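Local coordinates for protein putative XRE-family transcriptional regulator (Rhodococcus sp., PDB 2OFY) that probably binds DNA through a helix-turn-helix domain and is a putative transcriptional regulator of the XRE family, at residues M30-V33 with A34-G38; S40-T43 with L44-E48. All blocks are in the same frame, centred on the assembly; numbering follows the deposited sequence.

In the fold
Leu44 CD2 packs 3.7 Å from Met30 O where helix 41-48 lies against helix 30-37, a worked example of two short helices, each closed by its own local bonds, joined through a few side chains. Interaction 1 (residues 30-38) forms helix 30-37 and its C-terminal end; interaction 2 (residues 40-48) forms helix 41-48, and their centres lie about 10 Å apart. Along the same seam Val41 CG2 lies 3.8 Å from Val31 CA, and the selenomethionine carbon Met30 CE rests 3.7 Å from Glu48 OE1. In relatives the second helix of such a pair is the one that enters the DNA groove, and helix 41-48 probably corresponds to it.

Interaction 1 of 2, residues M30-V33 with A34-G38; sequences MVTV and AFDAG
The selenomethionine Met30, Val31, Thr32 and Val33 offer their carbonyls in turn to the amides of Ala34, Phe35, Asp36 and Ala37, making a regular alpha-helical run that begins nearly straight and is more bent at its last bond, where Ala37 N reaches Val33 O at 3.0 Å with an N-H...O angle of 145°. Beside this backbone, Thr32 and Asp36 lie one turn apart and point the same way. With Thr32 OG1 anti to the carbonyl carbon (chi1 -59°), the methyl CG2 takes the place anti to the backbone N and comes within 3.8 Å of Asp36 OD2. The carboxylate folds back over the preceding turn, with Asp36 CG 3.4 Å from Thr32 O. An alanine here would remove the carboxylate, and the Thr32 methyl and carbonyl would probably lose the group that covers them on this side. The ordinary spacing of the helix turn puts Ala34 CB 3.2 Å from Met30 O and Ala37 CB 3.3 Å from Val33 O. Phe35 starts in the same way, its CB 3.4 Å from Val31 O, but its ring swings out to an exposed position. Val33 packs on Leu44 and Ala34 on Val41 of helix 41-48, while Ala37 meets Val63 and Val66 of helix 57-66. The helix then stops in a Schellman motif: Gly38, with phi of 76°, takes the C-prime place, a geometry that favours glycine. A helix ended in this way and followed, after a short turn, by a second helix is the start of a helix-turn-helix unit, in keeping with the family.

Interaction 2 of 2, residues S40-T43 with L44-E48; sequences SVET and LRKIE
Thr43 and Ile47 make the tight side of this contact, one turn apart on the helix: Ile47 N donates to Thr43 O at 2.7 Å, the two side chains cross, and the methyl Thr43 CG2 meets Ile47 CD1 at 3.7 Å. Ile47 is buried and also packs on Leu21 of helix 8-25 and on Thr59 and Ile60 of helix 57-66. Leu44, likewise buried, has CG anti to the backbone N (chi1 -177°), which leads its branches away from the 40-43 turn toward Val33 of helix 30-37. Glu48, buried too, forms a salt bridge with Arg25 of helix 8-25. At the start of the helix Ser40 is the N-cap, its OG accepting from Thr43 N at 2.9 Å and satisfying an amide of the first turn. The other side is looser and polar. Here Glu42, its chain bent at chi2, leans toward the next turn and crosses Arg45, and a salt bridge joins Arg45 NE to Glu42 OE1 at 2.9 Å. The carboxylate oxygen is met on its syn side and sits at the edge of the guanidinium, the two planes being 28° apart. Arg45 NH2 also passes obliquely by Val41 CG1 at 3.5 Å. Arg45 is modelled in two conformers, and the bridge is described for one of them. Lys46 lays its aliphatic start along the backbone, with CG 3.4 Å from Glu42 O, while its chain runs on extended. An N-capped helix following the Schellman-ended helix 30-37 is the second helix of a helix-turn-helix, in this family usually the recognition helix, consistent with probable DNA binding.

Interaction 1 of 2, residues M30-V33 with A34-G38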
# COMPACT_ATOMS: atom_id res chain seq x y z
N MSE A 30 -2.94 18.00 11.87
CA MSE A 30 -3.46 17.31 10.67
C MSE A 30 -3.17 18.09 9.39
O MSE A 30 -2.91 17.51 8.33
CB MSE A 30 -4.95 17.08 10.78
CG MSE A 30 -5.34 16.09 11.87
SE MSE A 30 -7.27 15.83 11.67
CE MSE A 30 -6.95 14.63 10.35
N VAL A 31 -3.22 19.42 9.47
CA VAL A 31 -3.02 20.23 8.26
C VAL A 31 -1.59 20.06 7.81
O VAL A 31 -1.31 19.90 6.63
CB VAL A 31 -3.27 21.72 8.52
CG1 VAL A 31 -2.88 22.53 7.27
CG2 VAL A 31 -4.73 21.93 8.90
N THR A 32 -0.66 20.12 8.76
CA THR A 32 0.72 20.01 8.37
C THR A 32 1.03 18.64 7.75
O THR A 32 1.67 18.54 6.69
CB THR A 32 1.60 20.28 9.55
OG1 THR A 32 1.30 21.62 10.04
CG2 THR A 32 3.02 20.18 9.14
N VAL A 33 0.58 17.60 8.43
CA VAL A 33 0.72 16.22 7.89
C VAL A 33 0.12 16.13 6.45
O VAL A 33 0.80 15.69 5.53
CB VAL A 33 0.16 15.15 8.84
CG1 VAL A 33 0.34 13.75 8.13
CG2 VAL A 33 0.92 15.17 10.17
N ALA A 34 -1.14 16.57 6.27
CA ALA A 34 -1.84 16.50 4.98
C ALA A 34 -1.06 17.30 3.92
O ALA A 34 -0.79 16.79 2.81
CB ALA A 34 -3.24 17.07 5.13
N PHE A 35 -0.63 18.52 4.28
CA PHE A 35 0.15 19.36 3.35
C PHE A 35 1.46 18.69 2.91
O PHE A 35 1.76 18.67 1.71
CB PHE A 35 0.44 20.77 3.90
CG PHE A 35 1.35 21.61 2.99
CD1 PHE A 35 0.88 22.18 1.79
CD2 PHE A 35 2.68 21.82 3.33
CE1 PHE A 35 1.73 22.92 0.97
CE2 PHE A 35 3.53 22.57 2.51
CZ PHE A 35 3.06 23.13 1.33
N ASP A 36 2.24 18.17 3.86
CA ASP A 36 3.54 17.58 3.58
C ASP A 36 3.40 16.26 2.79
O ASP A 36 4.29 15.94 2.00
CB ASP A 36 4.35 17.30 4.89
CG ASP A 36 4.85 18.57 5.58
OD1 ASP A 36 4.73 19.71 5.02
OD2 ASP A 36 5.41 18.47 6.72
N ALA A 37 2.30 15.56 2.99
CA ALA A 37 2.00 14.27 2.29
C ALA A 37 1.34 14.49 0.93
O ALA A 37 1.23 13.58 0.10
CB ALA A 37 1.14 13.36 3.18
N GLY A 38 0.88 15.72 0.72
CA GLY A 38 0.20 16.08 -0.53
C GLY A 38 -1.24 15.57 -0.62
O GLY A 38 -1.76 15.26 -1.73

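Interaction 2 of 2, residues S40-T43 with L44-E48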
# COMPACT_ATOMS: atom_id res chain seq x y z
N SER A 40 -5.55 15.86 1.14
CA SER A 40 -6.44 16.76 1.88
C SER A 40 -6.56 16.34 3.33
O SER A 40 -6.36 15.17 3.67
CB SER A 40 -7.83 16.77 1.27
OG SER A 40 -8.38 15.46 1.32
N VAL A 41 -6.98 17.30 4.17
CA VAL A 41 -7.26 16.95 5.59
C VAL A 41 -8.44 15.95 5.62
O VAL A 41 -8.42 14.98 6.42
CB VAL A 41 -7.56 18.18 6.44
CG1 VAL A 41 -8.37 17.82 7.69
CG2 VAL A 41 -6.27 18.87 6.80
N GLU A 42 -9.42 16.17 4.74
CA GLU A 42 -10.51 15.21 4.65
C GLU A 42 -10.03 13.78 4.39
O GLU A 42 -10.47 12.86 5.06
CB GLU A 42 -11.65 15.62 3.67
CG GLU A 42 -12.80 16.27 4.47
CD GLU A 42 -12.92 15.72 5.91
OE1 GLU A 42 -12.96 16.53 6.88
OE2 GLU A 42 -12.89 14.46 6.07
N THR A 43 -9.10 13.61 3.46
CA THR A 43 -8.54 12.29 3.20
C THR A 43 -7.82 11.71 4.44
O THR A 43 -8.07 10.55 4.82
CB THR A 43 -7.71 12.29 1.88
OG1 THR A 43 -8.59 12.56 0.78
CG2 THR A 43 -6.92 11.00 1.72
N LEU A 44 -7.00 12.54 5.10
CA LEU A 44 -6.22 12.06 6.27
C LEU A 44 -7.20 11.67 7.38
O LEU A 44 -7.04 10.61 7.98
CB LEU A 44 -5.31 13.17 6.75
CG LEU A 44 -4.42 12.71 7.91
CD1 LEU A 44 -3.67 11.43 7.59
CD2 LEU A 44 -3.50 13.88 8.31
N ARG A 45 -8.23 12.48 7.60
CA ARG A 45 -9.26 12.17 8.59
C ARG A 45 -9.90 10.81 8.33
O ARG A 45 -10.09 10.02 9.23
CB ARG A 45 -10.35 13.26 8.60
CG ARG A 45 -11.39 13.04 9.69
CD ARG A 45 -12.49 14.10 9.67
NE ARG A 45 -11.98 15.45 9.43
CZ ARG A 45 -11.43 16.25 10.35
NH1 ARG A 45 -11.28 15.85 11.61
NH2 ARG A 45 -11.03 17.46 9.99
N LYS A 46 -10.32 10.61 7.07
CA LYS A 46 -10.95 9.37 6.71
C LYS A 46 -9.97 8.23 6.86
O LYS A 46 -10.35 7.16 7.33
CB LYS A 46 -11.43 9.47 5.27
CG LYS A 46 -12.72 10.32 5.19
CD LYS A 46 -13.14 10.47 3.71
CE LYS A 46 -14.40 11.34 3.65
NZ LYS A 46 -14.70 11.86 2.29
N ILE A 47 -8.71 8.44 6.46
CA ILE A 47 -7.72 7.33 6.66
C ILE A 47 -7.59 7.01 8.18
O ILE A 47 -7.64 5.86 8.59
CB ILE A 47 -6.34 7.67 6.06
CG1 ILE A 47 -6.46 7.62 4.51
CG2 ILE A 47 -5.28 6.68 6.61
CD1 ILE A 47 -5.29 8.42 3.89
N GLU A 48 -7.43 8.05 9.00
CA GLU A 48 -7.16 7.86 10.42
C GLU A 48 -8.31 7.16 11.14
O GLU A 48 -8.12 6.49 12.19
CB GLU A 48 -6.87 9.21 11.07
CG GLU A 48 -5.50 9.71 10.76
CD GLU A 48 -5.12 10.97 11.57
OE1 GLU A 48 -6.00 11.58 12.20
OE2 GLU A 48 -3.93 11.29 11.53